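Local coordinates for protein tripeptidase (Staphylococcus aureus subsp. aureus, PDB 3RZA) that probably removes the N-terminal residue from tripeptides as a zinc-dependent aminopeptidase of the M20 metallopeptidase family, at residues A[135-140]-A[154-159]; A[239-244]-A[275-280]; A[320-325]-A[388-393]; A[347-350]-A[354-357]; A[232-237]-A[293-298]. One frame throughout, in Å; residues are numbered along the deposited sequence. Where two conformers were deposited one is given.

Overall arrangement
The five contacts fall into two groups, matching the two-part build of M20 peptidases. Contacts 1, 3 and 4 belong to the metal-bearing part. Contacts 1 and 3 are buried and mainly apolar, with a glutamate at the edge of contact 3, and they touch where Ile154 and Val140 meet Ile388. Contact 4, partly buried, holds a helix end to a strand by hydrogen bonds from a side-chain amide to backbone atoms, and meets contact 3 through Val320 and Val356. Contacts 2 and 5 lie across the chain's centre from contact 1, about 20 Å apart between centres, and share helix 275-295. There a salt bridge leads the chemistry, partly buried in contact 2 and at the surface in contact 5.

Contact 1: residues A[135-140]-A[154-159]; sequences AAMLEV and IQFVIT
Helix 135-140 lies over strand 154-159, the backbones nearest at Met137 and Phe156, whose CA atoms are 7.9 Å apart. Met137, a selenomethionine in this crystal, spans that gap alone from the helix side. Its chain is extended beyond CG (chi2 171°, chi3 179°), so that the selenium reaches the strand. On the way CG meets Phe156 CD2 at 3.8 Å, close to the plane of the ring and at its edge. The selenium stays at that edge too, 5.4 Å from the centroid of the Phe156 ring and 88° off the ring normal, a Met-aromatic contact made at the rim and not over a face. Two residues along the strand, on the same side of it, Ile158 presents its CD1 methyl to Met137 SE at 3.8 Å. A long, unbranched, polarisable side chain suits this place, since it can run past a flat ring and still touch a branched aliphatic. Met137 also packs on Ser97 of the neighbouring strand 93-98, while helix 374-393 covers Val140. The contact joins a helix to the central sheet of an alpha/beta fold. Its chemistry implies cohesion by non-directional dispersion between buried groups, with the polarisable selenium at the ring edge.

Contact 2: residues A[239-244]-A[275-280]; sequences QVDEIT and PERIKT
Asp241 is the first residue of segment 239-244 to meet the helix, through a salt bridge from its OD2 to Arg277 NH1. Two residues earlier, Gln239 NE2 donates to Asp241 O at 2.7 Å, tying down the backbone that carries the acid. Val240 and Asp241 both face Thr244 in a classic beta bulge. Asp241 divides its carboxylate between two tasks. OD1 accepts from Ile243 N at 2.9 Å, making an Asx turn, and from Thr244 OG1 at 3.0 Å, which comes from above the carboxylate plane. OD2 takes the weak bond from Arg277 NH1 at 3.2 Å, with the carboxylate and guanidinium planes 87° apart. A short acid is apt here, able to brace its own type I turn and still face a cation. Ile243 follows; its chi1 of 57° directs CG1 and CD1 over the guanidinium face of Arg277, CD1 lying 4.0 Å above the plane, over its centre. Thr244 ends the walk, with OG1 3.8 Å from Arg277 CB and a further bond to Ser272 OG. The long arginine thus offers methylenes to a threonine, a face to an isoleucine and an edge to an acid. Its NE pairs with Asp274, next to segment 275-280 in the chain, and its side chain touches Ser272 of strand 263-272, so the turn between strands 240-241 and 244-253 sits beside helix 275-295.

Contact 3: residues A[320-325]-A[388-393]; sequences VKIAQE and IKIVAR
Ile390 meets Ile322 in a helix-helix packing of the alpha/beta metal-bearing part, where helices 318-329 and 374-393 lie beside the sheet. The axes of the two short helical segments approach to 9.8 Å, with N-to-C directions 128° apart, so the helices run in broadly opposed senses. In segment 388-393, Ile388 comes first; it points away from helix 320-325 and packs on Val140 of helix 128-147 and Ile154 of strand 154-159. Ile390 does most of the work across the interface. Its CG2 branch, anti to the backbone N (chi1 -69° for CG1), rests against Ile322 CG2 at 3.8 Å. Its CD1 branch crosses Glu325 obliquely, 3.9 Å from Glu325 CG. A beta-branched residue is well suited here: CG2 is shared between Ile322 and the Glu325 carboxylate, while CD1 adds contact with the Glu325 methylene. Val391 comes next, its CG2 4.1 Å from Ile322 CD1, the two side chains crossing at about a right angle. Both Ile322 and Val391 also pack on Phe181 of strand 181-184, so the apolar seam is continuous with the sheet. Arg393 finishes the segment near the carboxylate: its NH1 is 4.6 Å from Glu325 OE2, too far for a salt bridge, though the opposite charges would probably attract weakly. Glu325 reaches across with an extended chain (chi2 -177°), which sets OE1 3.4 Å from Ile390 CG2.

Contact 4: residues A[347-350]-A[354-357]; sequences IINT and PSVI
Ser355 N donates to Asn349 OD1 at 2.9 Å, and Asn349 ND2 returns a bond of the same length to Ser355 O, so one side-chain amide grips both polar backbone atoms of a single strand residue. The pairing closes the short helix-loop-strand link of the alpha/beta fold, in which helix 344-348 gives way to strand 355-359. The two bonds differ in form. The ND2 bond is the straighter, with an N-H...acceptor angle of 166°, and Ser355 O lies close to the amide plane of Asn349. At the other end, Ser355 N approaches OD1 from above the carbonyl plane, at an N-H...acceptor angle of 148°. Asparagine suits this place because its flat amide carries a donor and an acceptor side by side, matching the N-H and C=O of an extended residue, and the two bonds together should restrain its rotation. The torsion chi1 of -86° swings the amide to the strand although the bond to CB itself points neither at it nor from it. Pro354 takes part through its backbone, CA lying 3.5 Å from Asn349 OD1. Ser355 is a small residue with its hydroxyl turned to the helix, where Ile348 lies; that buried OG is hydrogen-bonded to Tyr94 OH and Ile353 O. On its other side the strand pairs with strand 181-184, and Val356 packs on Val320 of helix 318-329. The CG2 branch of Ile348, anti to the backbone N, sits 3.6 Å from Ser355 OG.

Contact 5: residues A[232-237]-A[293-298]; sequences ISRMKL and ASELGG
Two helix ends meet at the surface of the part of the chain that faces the second subunit: Arg234, at the close of helix 224-234, forms a salt bridge with Glu295, in the last turn of helix 275-295. Arg234 NH1 gives the main bond to Glu295 OE1, 2.9 Å long with an N-H...acceptor angle of 162°. NH2 adds a weak second one to the same oxygen at 3.3 Å, so a single carboxylate oxygen takes both nitrogens. OE1 lies close to the guanidinium plane, at its edge, but NH1 meets it from above the carboxylate plane, and the two planes are 37° apart. Arginine, extended from CG to NE, has the length to cross between the helices. Beyond Glu295 the helix ends in a Schellman motif: Gly298 N bonds back to Ala293 O at 2.8 Å and Gly297 N to Ser294 O at 3.2 Å. Gly297 takes a positive phi of 94°, where a side chain would be jammed against the carbonyl O of Leu296, so glycine suits the place. The Arg234 side chain also packs on Val288 and Thr292 of helix 275-295. Nearby, Ile232 packs on Ala229 of the second subunit.

Contact 1: residues A[135-140]-A[154-159]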
# COMPACT_ATOMS: atom_id res chain seq x y z
N ALA A 135 -27.07 25.85 -14.73
CA ALA A 135 -27.17 27.21 -15.19
C ALA A 135 -27.99 27.29 -16.48
O ALA A 135 -28.95 28.09 -16.58
CB ALA A 135 -25.77 27.80 -15.38
N ALA A 136 -27.63 26.42 -17.43
CA ALA A 136 -28.39 26.22 -18.67
C ALA A 136 -29.89 26.01 -18.43
O ALA A 136 -30.73 26.69 -19.05
CB ALA A 136 -27.78 25.06 -19.49
N MSE A 137 -30.22 25.11 -17.51
CA MSE A 137 -31.63 24.90 -17.12
C MSE A 137 -32.31 26.18 -16.60
O MSE A 137 -33.41 26.53 -17.05
CB MSE A 137 -31.73 23.85 -16.03
CG MSE A 137 -31.47 22.41 -16.43
SE MSE A 137 -31.40 21.35 -14.82
CE MSE A 137 -31.12 19.73 -15.71
N LEU A 138 -31.66 26.87 -15.66
CA LEU A 138 -32.27 28.06 -15.02
C LEU A 138 -32.50 29.19 -16.03
O LEU A 138 -33.57 29.79 -16.04
CB LEU A 138 -31.42 28.54 -13.83
CG LEU A 138 -31.36 27.56 -12.65
CD1 LEU A 138 -30.18 27.84 -11.72
CD2 LEU A 138 -32.63 27.59 -11.87
N GLU A 139 -31.51 29.45 -16.87
CA GLU A 139 -31.62 30.43 -17.93
C GLU A 139 -32.75 30.10 -18.90
O GLU A 139 -33.54 30.97 -19.24
CB GLU A 139 -30.28 30.55 -18.70
CG GLU A 139 -30.31 31.47 -19.95
CD GLU A 139 -30.69 32.92 -19.63
OE1 GLU A 139 -30.40 33.39 -18.49
OE2 GLU A 139 -31.25 33.59 -20.51
N VAL A 140 -32.81 28.86 -19.37
CA VAL A 140 -33.88 28.43 -20.29
C VAL A 140 -35.28 28.66 -19.69
O VAL A 140 -36.17 29.19 -20.37
CB VAL A 140 -33.71 26.93 -20.75
CG1 VAL A 140 -35.00 26.38 -21.39
CG2 VAL A 140 -32.57 26.83 -21.72
N ILE A 154 -42.53 19.64 -18.64
CA ILE A 154 -41.09 19.46 -18.49
C ILE A 154 -40.81 19.26 -17.01
O ILE A 154 -41.27 20.06 -16.17
CB ILE A 154 -40.28 20.70 -18.98
CG1 ILE A 154 -40.82 21.26 -20.29
CG2 ILE A 154 -38.83 20.32 -19.14
CD1 ILE A 154 -40.14 22.54 -20.73
N GLN A 155 -40.08 18.19 -16.67
CA GLN A 155 -39.55 17.99 -15.31
C GLN A 155 -38.05 18.26 -15.26
O GLN A 155 -37.32 17.89 -16.18
CB GLN A 155 -39.87 16.60 -14.79
CG GLN A 155 -41.34 16.42 -14.52
CD GLN A 155 -41.67 15.14 -13.79
OE1 GLN A 155 -41.20 14.08 -14.17
NE2 GLN A 155 -42.52 15.23 -12.78
N PHE A 156 -37.61 18.96 -14.20
CA PHE A 156 -36.21 19.26 -13.95
C PHE A 156 -35.83 18.48 -12.71
O PHE A 156 -36.35 18.74 -11.62
CB PHE A 156 -36.02 20.75 -13.75
CG PHE A 156 -36.28 21.55 -14.98
CD1 PHE A 156 -37.58 21.86 -15.36
CD2 PHE A 156 -35.23 21.98 -15.79
CE1 PHE A 156 -37.83 22.58 -16.52
CE2 PHE A 156 -35.47 22.72 -16.95
CZ PHE A 156 -36.76 23.02 -17.32
N VAL A 157 -34.97 17.47 -12.90
CA VAL A 157 -34.60 16.51 -11.87
C VAL A 157 -33.18 16.84 -11.41
O VAL A 157 -32.23 16.66 -12.16
CB VAL A 157 -34.69 15.04 -12.40
CG1 VAL A 157 -34.29 14.07 -11.33
CG2 VAL A 157 -36.10 14.73 -12.90
N ILE A 158 -33.05 17.33 -10.17
CA ILE A 158 -31.75 17.80 -9.65
C ILE A 158 -31.29 16.81 -8.58
O ILE A 158 -31.92 16.69 -7.51
CB ILE A 158 -31.81 19.24 -9.05
CG1 ILE A 158 -32.72 20.17 -9.87
CG2 ILE A 158 -30.41 19.82 -8.95
CD1 ILE A 158 -32.43 20.24 -11.35
N THR A 159 -30.22 16.07 -8.89
CA THR A 159 -29.77 14.98 -8.04
C THR A 159 -28.63 15.39 -7.14
O THR A 159 -27.90 16.35 -7.41
CB THR A 159 -29.30 13.76 -8.84
OG1 THR A 159 -28.16 14.13 -9.60
CG2 THR A 159 -30.36 13.30 -9.73

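Contact 2: residues A[239-244]-A[275-280]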
# COMPACT_ATOMS: atom_id res chain seq x y z
N GLN A 239 -7.56 -3.11 -22.67
CA GLN A 239 -8.60 -3.15 -23.71
C GLN A 239 -8.85 -4.61 -24.02
O GLN A 239 -8.20 -5.18 -24.90
CB GLN A 239 -8.19 -2.35 -24.95
CG GLN A 239 -9.35 -2.06 -25.95
CD GLN A 239 -10.37 -1.05 -25.41
OE1 GLN A 239 -10.01 0.00 -24.85
NE2 GLN A 239 -11.66 -1.36 -25.58
N VAL A 240 -9.75 -5.23 -23.26
CA VAL A 240 -10.04 -6.66 -23.39
C VAL A 240 -10.58 -7.02 -24.79
O VAL A 240 -10.13 -7.97 -25.41
CB VAL A 240 -11.02 -7.14 -22.27
CG1 VAL A 240 -11.47 -8.60 -22.51
CG2 VAL A 240 -10.38 -6.97 -20.88
N ASP A 241 -11.53 -6.23 -25.27
CA ASP A 241 -11.93 -6.25 -26.69
C ASP A 241 -12.42 -4.87 -27.07
O ASP A 241 -12.26 -3.92 -26.27
CB ASP A 241 -12.97 -7.39 -26.97
CG ASP A 241 -14.33 -7.23 -26.23
OD1 ASP A 241 -14.88 -6.10 -26.02
OD2 ASP A 241 -14.91 -8.29 -25.91
N GLU A 242 -13.00 -4.74 -28.27
CA GLU A 242 -13.47 -3.45 -28.80
C GLU A 242 -14.42 -2.67 -27.87
O GLU A 242 -14.38 -1.44 -27.84
CB GLU A 242 -14.12 -3.64 -30.19
N ILE A 243 -15.25 -3.39 -27.09
CA ILE A 243 -16.27 -2.75 -26.23
C ILE A 243 -16.13 -3.10 -24.72
O ILE A 243 -17.05 -2.85 -23.95
CB ILE A 243 -17.73 -3.06 -26.74
CG1 ILE A 243 -18.03 -4.56 -26.85
CG2 ILE A 243 -18.00 -2.35 -28.07
CD1 ILE A 243 -19.54 -4.86 -26.95
N THR A 244 -14.97 -3.64 -24.31
CA THR A 244 -14.78 -4.14 -22.95
C THR A 244 -13.38 -3.76 -22.39
O THR A 244 -12.37 -3.96 -23.06
CB THR A 244 -14.99 -5.69 -22.84
OG1 THR A 244 -16.26 -6.07 -23.40
CG2 THR A 244 -14.95 -6.15 -21.35
N PRO A 275 -23.86 -6.47 -21.75
CA PRO A 275 -24.03 -6.98 -20.38
C PRO A 275 -23.58 -8.42 -20.13
O PRO A 275 -23.33 -8.78 -18.98
CB PRO A 275 -25.55 -6.85 -20.12
CG PRO A 275 -26.17 -6.38 -21.37
CD PRO A 275 -25.14 -6.29 -22.45
N GLU A 276 -23.46 -9.24 -21.17
CA GLU A 276 -22.88 -10.57 -21.03
C GLU A 276 -21.38 -10.61 -21.06
O GLU A 276 -20.79 -11.44 -20.35
CB GLU A 276 -23.43 -11.52 -22.11
CG GLU A 276 -24.89 -11.78 -21.99
CD GLU A 276 -25.30 -12.43 -20.66
OE1 GLU A 276 -24.50 -13.21 -20.08
OE2 GLU A 276 -26.44 -12.16 -20.20
N ARG A 277 -20.75 -9.80 -21.91
CA ARG A 277 -19.28 -9.70 -21.90
C ARG A 277 -18.73 -9.14 -20.58
O ARG A 277 -17.69 -9.59 -20.15
CB ARG A 277 -18.75 -8.86 -23.07
CG ARG A 277 -19.02 -9.48 -24.38
CD ARG A 277 -18.29 -8.80 -25.49
NE ARG A 277 -18.97 -8.98 -26.78
CZ ARG A 277 -18.48 -8.65 -27.98
NH1 ARG A 277 -17.25 -8.16 -28.13
NH2 ARG A 277 -19.24 -8.85 -29.06
N ILE A 278 -19.42 -8.17 -19.96
CA ILE A 278 -18.99 -7.71 -18.59
C ILE A 278 -19.02 -8.87 -17.58
O ILE A 278 -18.07 -9.01 -16.78
CB ILE A 278 -19.80 -6.46 -18.03
CG1 ILE A 278 -19.34 -6.05 -16.61
CG2 ILE A 278 -21.31 -6.70 -17.98
CD1 ILE A 278 -17.93 -5.62 -16.52
N LYS A 279 -20.09 -9.69 -17.62
CA LYS A 279 -20.19 -10.91 -16.76
C LYS A 279 -19.08 -11.93 -17.04
O LYS A 279 -18.48 -12.47 -16.09
CB LYS A 279 -21.55 -11.62 -16.92
CG LYS A 279 -22.79 -10.90 -16.31
CD LYS A 279 -24.09 -11.72 -16.62
CE LYS A 279 -25.37 -10.92 -16.37
N THR A 280 -18.82 -12.21 -18.33
CA THR A 280 -17.73 -13.12 -18.75
C THR A 280 -16.39 -12.65 -18.26
O THR A 280 -15.65 -13.44 -17.73
CB THR A 280 -17.65 -13.25 -20.28
OG1 THR A 280 -18.90 -13.69 -20.78
CG2 THR A 280 -16.58 -14.25 -20.69

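Contact 3: residues A[320-325]-A[388-393]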
# COMPACT_ATOMS: atom_id res chain seq x y z
N VAL A 320 -33.39 10.50 -29.42
CA VAL A 320 -32.11 10.68 -30.13
C VAL A 320 -32.27 11.68 -31.27
O VAL A 320 -31.46 12.59 -31.42
CB VAL A 320 -31.57 9.35 -30.69
CG1 VAL A 320 -30.24 9.57 -31.41
CG2 VAL A 320 -31.42 8.28 -29.59
N LYS A 321 -33.32 11.50 -32.06
CA LYS A 321 -33.60 12.37 -33.22
C LYS A 321 -33.84 13.84 -32.84
O LYS A 321 -33.35 14.74 -33.51
CB LYS A 321 -34.78 11.83 -34.03
CG LYS A 321 -34.49 10.45 -34.71
CD LYS A 321 -33.68 10.63 -36.02
CE LYS A 321 -32.76 9.44 -36.36
NZ LYS A 321 -31.36 9.53 -35.76
N ILE A 322 -34.56 14.07 -31.75
CA ILE A 322 -34.77 15.44 -31.23
C ILE A 322 -33.44 16.10 -30.75
O ILE A 322 -33.18 17.28 -31.05
CB ILE A 322 -35.87 15.46 -30.14
CG1 ILE A 322 -37.24 15.10 -30.75
CG2 ILE A 322 -35.93 16.82 -29.47
CD1 ILE A 322 -38.29 14.63 -29.72
N ALA A 323 -32.57 15.33 -30.11
CA ALA A 323 -31.23 15.85 -29.70
C ALA A 323 -30.36 16.22 -30.90
O ALA A 323 -29.69 17.28 -30.92
CB ALA A 323 -30.49 14.83 -28.81
N GLN A 324 -30.37 15.34 -31.91
CA GLN A 324 -29.63 15.60 -33.13
C GLN A 324 -30.22 16.78 -33.92
O GLN A 324 -29.47 17.61 -34.42
CB GLN A 324 -29.57 14.34 -34.01
CG GLN A 324 -28.70 13.22 -33.47
CD GLN A 324 -28.69 12.07 -34.43
OE1 GLN A 324 -29.70 11.39 -34.59
NE2 GLN A 324 -27.58 11.89 -35.15
N GLU A 325 -31.55 16.86 -34.01
CA GLU A 325 -32.23 18.01 -34.69
C GLU A 325 -31.88 19.35 -34.04
O GLU A 325 -31.50 20.31 -34.75
CB GLU A 325 -33.76 17.82 -34.70
CG GLU A 325 -34.55 18.90 -35.52
CD GLU A 325 -36.08 18.74 -35.46
OE1 GLU A 325 -36.57 17.67 -35.05
OE2 GLU A 325 -36.79 19.71 -35.81
N ILE A 388 -36.76 21.77 -26.10
CA ILE A 388 -38.11 22.06 -25.57
C ILE A 388 -39.07 22.53 -26.68
O ILE A 388 -40.24 22.09 -26.71
CB ILE A 388 -38.07 23.10 -24.42
CG1 ILE A 388 -37.50 22.47 -23.15
CG2 ILE A 388 -39.46 23.67 -24.12
CD1 ILE A 388 -37.12 23.50 -22.07
N LYS A 389 -38.57 23.38 -27.60
CA LYS A 389 -39.37 23.87 -28.75
C LYS A 389 -39.72 22.75 -29.73
O LYS A 389 -40.84 22.71 -30.24
CB LYS A 389 -38.66 25.02 -29.51
CG LYS A 389 -38.64 26.38 -28.78
CD LYS A 389 -37.84 27.43 -29.59
CE LYS A 389 -38.27 28.84 -29.25
NZ LYS A 389 -37.46 29.90 -29.94
N ILE A 390 -38.74 21.87 -30.01
CA ILE A 390 -38.94 20.76 -30.96
C ILE A 390 -39.97 19.74 -30.40
O ILE A 390 -40.86 19.31 -31.13
CB ILE A 390 -37.60 20.05 -31.32
CG1 ILE A 390 -36.71 20.97 -32.17
CG2 ILE A 390 -37.87 18.75 -32.10
CD1 ILE A 390 -35.20 20.62 -32.12
N VAL A 391 -39.82 19.40 -29.12
CA VAL A 391 -40.80 18.57 -28.40
C VAL A 391 -42.22 19.20 -28.44
O VAL A 391 -43.21 18.48 -28.65
CB VAL A 391 -40.35 18.29 -26.91
CG1 VAL A 391 -41.45 17.59 -26.11
CG2 VAL A 391 -39.06 17.45 -26.88
N ALA A 392 -42.29 20.53 -28.29
CA ALA A 392 -43.57 21.26 -28.31
C ALA A 392 -44.30 21.23 -29.67
O ALA A 392 -45.51 21.37 -29.69
CB ALA A 392 -43.37 22.72 -27.84
N ARG A 393 -43.56 21.03 -30.78
CA ARG A 393 -44.17 20.88 -32.13
C ARG A 393 -44.74 19.49 -32.44
O ARG A 393 -45.56 19.38 -33.34
CB ARG A 393 -43.17 21.24 -33.23
CG ARG A 393 -42.72 22.70 -33.24
CD ARG A 393 -41.35 22.89 -33.89
NE ARG A 393 -40.77 24.20 -33.57
CZ ARG A 393 -39.49 24.56 -33.77
NH1 ARG A 393 -38.59 23.72 -34.32
NH2 ARG A 393 -39.09 25.80 -33.43

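Contact 4: residues A[347-350]-A[354-357]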
# COMPACT_ATOMS: atom_id res chain seq x y z
N ILE A 347 -29.01 5.34 -14.50
CA ILE A 347 -30.00 4.89 -13.54
C ILE A 347 -31.42 5.15 -14.03
O ILE A 347 -32.29 4.28 -13.89
CB ILE A 347 -29.80 5.54 -12.16
CG1 ILE A 347 -28.39 5.25 -11.61
CG2 ILE A 347 -30.86 5.04 -11.16
CD1 ILE A 347 -27.97 3.73 -11.61
N ILE A 348 -31.65 6.32 -14.61
CA ILE A 348 -33.00 6.74 -14.99
C ILE A 348 -33.56 5.85 -16.10
O ILE A 348 -34.73 5.49 -16.07
CB ILE A 348 -33.06 8.25 -15.43
CG1 ILE A 348 -32.63 9.19 -14.28
CG2 ILE A 348 -34.48 8.62 -16.00
CD1 ILE A 348 -33.72 9.81 -13.52
N ASN A 349 -32.70 5.47 -17.06
CA ASN A 349 -33.04 4.43 -18.05
C ASN A 349 -33.62 3.14 -17.45
O ASN A 349 -34.54 2.58 -18.04
CB ASN A 349 -31.84 4.09 -18.99
CG ASN A 349 -31.73 5.02 -20.21
OD1 ASN A 349 -32.65 5.09 -21.02
ND2 ASN A 349 -30.61 5.74 -20.33
N THR A 350 -33.13 2.71 -16.28
CA THR A 350 -33.69 1.51 -15.59
C THR A 350 -35.14 1.67 -15.07
O THR A 350 -35.80 0.68 -14.80
CB THR A 350 -32.81 0.99 -14.39
OG1 THR A 350 -33.03 1.79 -13.22
CG2 THR A 350 -31.31 0.96 -14.76
N PRO A 354 -36.63 6.40 -21.64
CA PRO A 354 -35.49 6.55 -22.56
C PRO A 354 -34.72 7.84 -22.35
O PRO A 354 -35.29 8.92 -22.44
CB PRO A 354 -36.16 6.56 -23.94
CG PRO A 354 -37.35 5.71 -23.78
CD PRO A 354 -37.79 5.84 -22.36
N SER A 355 -33.44 7.70 -22.01
CA SER A 355 -32.62 8.84 -21.64
C SER A 355 -31.28 8.78 -22.36
O SER A 355 -30.67 7.72 -22.43
CB SER A 355 -32.41 8.88 -20.14
OG SER A 355 -33.66 8.89 -19.46
N VAL A 356 -30.85 9.92 -22.90
CA VAL A 356 -29.54 10.09 -23.53
C VAL A 356 -28.87 11.28 -22.85
O VAL A 356 -29.54 12.04 -22.13
CB VAL A 356 -29.69 10.29 -25.08
CG1 VAL A 356 -30.51 9.14 -25.69
CG2 VAL A 356 -30.32 11.61 -25.40
N ILE A 357 -27.57 11.43 -23.07
CA ILE A 357 -26.75 12.33 -22.28
C ILE A 357 -26.17 13.37 -23.24
O ILE A 357 -25.50 13.01 -24.21
CB ILE A 357 -25.59 11.59 -21.52
CG1 ILE A 357 -25.98 10.16 -21.11
CG2 ILE A 357 -25.16 12.38 -20.27
CD1 ILE A 357 -27.22 10.09 -20.16

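Contact 5: residues A[232-237]-A[293-298]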
# COMPACT_ATOMS: atom_id res chain seq x y z
N ILE A 232 -2.64 -11.62 -11.99
CA ILE A 232 -2.69 -10.46 -12.89
C ILE A 232 -2.02 -10.71 -14.25
O ILE A 232 -2.58 -10.30 -15.28
CB ILE A 232 -2.05 -9.20 -12.24
CG1 ILE A 232 -2.92 -8.67 -11.11
CG2 ILE A 232 -1.83 -8.09 -13.27
CD1 ILE A 232 -2.20 -7.54 -10.30
N SER A 233 -0.89 -11.42 -14.26
CA SER A 233 -0.20 -11.78 -15.53
C SER A 233 -1.00 -12.78 -16.38
O SER A 233 -0.88 -12.79 -17.60
CB SER A 233 1.21 -12.34 -15.26
OG SER A 233 1.76 -12.96 -16.42
N ARG A 234 -1.80 -13.63 -15.73
CA ARG A 234 -2.67 -14.60 -16.44
C ARG A 234 -3.95 -13.99 -17.03
O ARG A 234 -4.60 -14.63 -17.83
CB ARG A 234 -3.07 -15.74 -15.50
CG ARG A 234 -1.92 -16.53 -14.95
CD ARG A 234 -2.42 -17.58 -13.99
NE ARG A 234 -1.31 -18.32 -13.37
CZ ARG A 234 -1.41 -19.52 -12.78
NH1 ARG A 234 -2.59 -20.15 -12.65
NH2 ARG A 234 -0.32 -20.10 -12.28
N MSE A 235 -4.29 -12.75 -16.65
CA MSE A 235 -5.63 -12.18 -16.76
C MSE A 235 -5.69 -11.37 -18.02
O MSE A 235 -4.70 -10.77 -18.39
CB MSE A 235 -5.86 -11.26 -15.53
CG MSE A 235 -7.26 -11.04 -15.17
SE MSE A 235 -7.39 -10.28 -13.41
CE MSE A 235 -7.19 -11.95 -12.34
N LYS A 236 -6.85 -11.34 -18.68
CA LYS A 236 -7.14 -10.38 -19.75
C LYS A 236 -7.47 -9.05 -19.07
O LYS A 236 -8.33 -8.99 -18.17
CB LYS A 236 -8.33 -10.83 -20.60
CG LYS A 236 -8.14 -12.19 -21.33
CD LYS A 236 -9.23 -12.42 -22.44
CE LYS A 236 -9.93 -13.84 -22.43
NZ LYS A 236 -11.39 -13.79 -21.95
N LEU A 237 -6.74 -8.01 -19.44
CA LEU A 237 -6.83 -6.70 -18.79
C LEU A 237 -6.58 -5.63 -19.84
O LEU A 237 -6.13 -5.94 -20.93
CB LEU A 237 -5.77 -6.58 -17.69
CG LEU A 237 -5.97 -7.36 -16.40
CD1 LEU A 237 -4.73 -7.28 -15.53
CD2 LEU A 237 -7.17 -6.86 -15.64
N ALA A 293 -4.50 -18.66 -6.78
CA ALA A 293 -4.30 -18.75 -5.33
C ALA A 293 -4.26 -20.19 -4.84
O ALA A 293 -3.34 -20.60 -4.14
CB ALA A 293 -5.39 -17.97 -4.59
N SER A 294 -5.24 -20.96 -5.26
CA SER A 294 -5.36 -22.36 -4.84
C SER A 294 -4.20 -23.23 -5.34
O SER A 294 -3.62 -23.98 -4.55
CB SER A 294 -6.70 -22.94 -5.29
OG SER A 294 -6.73 -24.30 -5.04
N GLU A 295 -3.86 -23.09 -6.64
CA GLU A 295 -2.69 -23.79 -7.25
C GLU A 295 -1.39 -23.60 -6.47
O GLU A 295 -0.65 -24.53 -6.30
CB GLU A 295 -2.44 -23.33 -8.71
CG GLU A 295 -3.26 -24.05 -9.78
CD GLU A 295 -3.21 -23.36 -11.17
OE1 GLU A 295 -2.16 -22.75 -11.51
OE2 GLU A 295 -4.22 -23.42 -11.91
N LEU A 296 -1.15 -22.37 -6.01
CA LEU A 296 0.10 -21.98 -5.35
C LEU A 296 0.05 -22.12 -3.81
O LEU A 296 1.05 -21.82 -3.14
CB LEU A 296 0.48 -20.54 -5.77
CG LEU A 296 0.80 -20.35 -7.26
CD1 LEU A 296 0.88 -18.84 -7.66
CD2 LEU A 296 2.08 -21.06 -7.64
N GLY A 297 -1.08 -22.58 -3.27
CA GLY A 297 -1.21 -22.88 -1.83
C GLY A 297 -1.77 -21.76 -0.96
O GLY A 297 -1.68 -21.83 0.25
N GLY A 298 -2.33 -20.72 -1.58
CA GLY A 298 -3.05 -19.68 -0.89
C GLY A 298 -4.54 -19.76 -1.13
O GLY A 298 -5.08 -20.79 -1.52
O HOH W 1 0.21 -23.04 -10.83